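Local structure of vascular endothelial growth factor homolog (2GNN) at residues V48-C53 against F92-K97. The protein is a disulfide-linked homodimeric growth factor of the PDGF/VEGF family that binds a vascular endothelial growth factor receptor and induces endothelial proliferation. Residues are numbered along the deposited sequence; the frame is centred on the assembly and turned at random.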
loop_
_atom_site.group_PDB
_atom_site.type_symbol
_atom_site.label_atom_id
_atom_site.label_comp_id
_atom_site.label_asym_id
_atom_site.label_seq_id
_atom_site.Cartn_x
_atom_site.Cartn_y
_atom_site.Cartn_z
ATOM N N VAL B 48 1.721 7.750 -6.437
ATOM C CA VAL B 48 2.973 6.987 -6.483
ATOM C C VAL B 48 2.995 5.910 -5.415
ATOM O O VAL B 48 2.311 6.013 -4.390
ATOM C CB VAL B 48 4.222 7.876 -6.290
ATOM C CG1 VAL B 48 4.506 8.692 -7.553
ATOM C CG2 VAL B 48 4.091 8.771 -5.013
ATOM N N THR B 49 3.784 4.874 -5.670
ATOM C CA THR B 49 4.058 3.853 -4.674
ATOM C C THR B 49 5.343 4.197 -3.893
ATOM O O THR B 49 6.433 4.326 -4.478
ATOM C CB THR B 49 4.187 2.470 -5.332
ATOM O OG1 THR B 49 3.043 2.239 -6.142
ATOM C CG2 THR B 49 4.259 1.377 -4.299
ATOM N N LEU B 50 5.197 4.331 -2.574
ATOM C CA LEU B 50 6.319 4.623 -1.686
ATOM C C LEU B 50 6.483 3.527 -0.653
ATOM O O LEU B 50 5.489 2.959 -0.178
ATOM C CB LEU B 50 6.085 5.953 -0.970
ATOM C CG LEU B 50 5.978 7.211 -1.826
ATOM C CD1 LEU B 50 5.689 8.405 -0.954
ATOM C CD2 LEU B 50 7.273 7.406 -2.577
ATOM N N MET B 51 7.734 3.219 -0.311
ATOM C CA MET B 51 8.011 2.294 0.779
ATOM C C MET B 51 7.783 3.021 2.097
ATOM O O MET B 51 8.399 4.047 2.368
ATOM C CB MET B 51 9.430 1.754 0.691
ATOM C CG MET B 51 9.693 0.917 -0.542
ATOM S SD MET B 51 8.530 -0.451 -0.718
ATOM C CE MET B 51 9.138 -1.625 0.494
ATOM N N ARG B 52 6.858 2.511 2.896
ATOM C CA ARG B 52 6.516 3.136 4.165
ATOM C C ARG B 52 6.318 2.066 5.202
ATOM O O ARG B 52 5.887 0.958 4.880
ATOM C CB ARG B 52 5.218 3.908 4.033
ATOM C CG ARG B 52 5.375 5.246 3.402
ATOM C CD ARG B 52 5.397 6.338 4.449
ATOM N NE ARG B 52 5.508 7.654 3.838
ATOM C CZ ARG B 52 6.472 7.989 2.990
ATOM N NH1 ARG B 52 7.378 7.079 2.646
ATOM N NH2 ARG B 52 6.518 9.213 2.464
ATOM N N CYS B 53 6.614 2.396 6.450
ATOM C CA CYS B 53 6.496 1.436 7.536
ATOM C C CYS B 53 5.048 1.020 7.726
ATOM O O CYS B 53 4.146 1.867 7.799
ATOM C CB CYS B 53 7.089 1.999 8.823
ATOM S SG CYS B 53 8.889 2.155 8.733
ATOM N N PHE B 92 11.021 12.278 -2.515
ATOM C CA PHE B 92 10.051 11.589 -1.659
ATOM C C PHE B 92 10.775 10.856 -0.543
ATOM O O PHE B 92 11.891 10.371 -0.719
ATOM C CB PHE B 92 9.215 10.580 -2.470
ATOM C CG PHE B 92 8.460 11.199 -3.613
ATOM C CD1 PHE B 92 9.091 11.440 -4.834
ATOM C CD2 PHE B 92 7.139 11.566 -3.462
ATOM C CE1 PHE B 92 8.406 12.045 -5.879
ATOM C CE2 PHE B 92 6.447 12.170 -4.507
ATOM C CZ PHE B 92 7.088 12.396 -5.722
ATOM N N VAL B 93 10.134 10.779 0.612
ATOM C CA VAL B 93 10.700 10.061 1.737
ATOM C C VAL B 93 10.248 8.597 1.676
ATOM O O VAL B 93 9.052 8.331 1.608
ATOM C CB VAL B 93 10.287 10.724 3.077
ATOM C CG1 VAL B 93 10.871 9.970 4.258
ATOM C CG2 VAL B 93 10.744 12.189 3.108
ATOM N N GLU B 94 11.204 7.667 1.676
ATOM C CA GLU B 94 10.916 6.227 1.790
ATOM C C GLU B 94 11.451 5.729 3.123
ATOM O O GLU B 94 12.477 6.208 3.589
ATOM C CB GLU B 94 11.630 5.422 0.701
ATOM C CG GLU B 94 11.513 5.960 -0.702
ATOM C CD GLU B 94 10.434 5.285 -1.518
ATOM O OE1 GLU B 94 10.014 4.159 -1.192
ATOM O OE2 GLU B 94 10.013 5.883 -2.516
ATOM N N HIS B 95 10.789 4.746 3.717
ATOM C CA HIS B 95 11.289 4.138 4.931
ATOM C C HIS B 95 12.117 2.902 4.602
ATOM O O HIS B 95 11.687 2.047 3.819
ATOM C CB HIS B 95 10.137 3.788 5.868
ATOM C CG HIS B 95 9.312 4.968 6.271
ATOM N ND1 HIS B 95 8.020 4.851 6.738
ATOM C CD2 HIS B 95 9.588 6.293 6.259
ATOM C CE1 HIS B 95 7.539 6.051 7.003
ATOM N NE2 HIS B 95 8.474 6.943 6.730
ATOM N N LYS B 96 13.308 2.818 5.199
ATOM C CA LYS B 96 14.224 1.692 4.987
ATOM C C LYS B 96 14.300 0.723 6.165
ATOM O O LYS B 96 14.729 -0.421 6.004
ATOM C CB LYS B 96 15.630 2.189 4.647
ATOM C CG LYS B 96 15.903 2.322 3.157
ATOM C CD LYS B 96 17.406 2.289 2.894
ATOM C CE LYS B 96 17.722 2.405 1.407
ATOM N NZ LYS B 96 19.194 2.498 1.173
ATOM N N LYS B 97 13.912 1.187 7.345
ATOM C CA LYS B 97 13.863 0.336 8.536
ATOM C C LYS B 97 12.767 0.822 9.458
ATOM O O LYS B 97 12.440 2.013 9.467
ATOM C CB LYS B 97 15.199 0.327 9.273
ATOM C CG LYS B 97 15.962 -0.978 9.157
ATOM C CD LYS B 97 16.911 -1.160 10.331
ATOM C CE LYS B 97 17.087 -2.640 10.656
ATOM N NZ LYS B 97 18.229 -2.882 11.585
HETATM O O HOH W 1 7.370 11.895 0.761
#
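Met51 and Arg52 of strand 48-53 face Glu94 and His95 of strand 92-97, the strands running in the same general sense but crossing at 44°, with axes 4.6 Å apart at their closest. One backbone-to-backbone hydrogen bond spans the crossing, from His95 N to Met51 O at 2.8 Å; the other hydrogen bonds across the contact involve a side chain. Glu94, its CD swung round by chi2 (-98°), offers OE1 to Met51 N at 2.6 Å, the N-H approaching from above the carboxylate plane. Its OE2 lies against Leu50 CD2, and that methyl also packs on Phe92 CB at 3.7 Å. Arg52, bent at chi2, carries its guanidinium over the other strand, where NH1 and NH2 both turn to Val93 O, which sits at the guanidinium edge; the NH2 bond is weak and the NH1 distance too short to be taken literally. A water in the guanidinium plane links NH2, weakly, to Val93 N. Arg52 CD rests 3.3 Å from His95 CE1, with NH1 over one face of the imidazole, toward its rim, and the two planes 27° apart. His95 receives Cys53 N at ND1 (2.8 Å), in the ring plane, which indicates that ND1 carries no proton; NE2 hydrogen-bonds to a glycerol probably from the crystallisation liquor. Cys53 SG lies obliquely to this ring and forms the disulfide with Cys98, one of the bonds of the family's cystine knot. Outside the pair, strand 23-30 hydrogen-bonds to the backbone of 48-53 and strand 62-79 to that of 92-97, so the contact joins two antiparallel sheets. Met74 of strand 62-79 touches both Leu50 and Glu94, Val48 and Phe92 reach helix 31-34, and Thr49 OG1 hydrogen-bonds to Gly19 O of the second subunit.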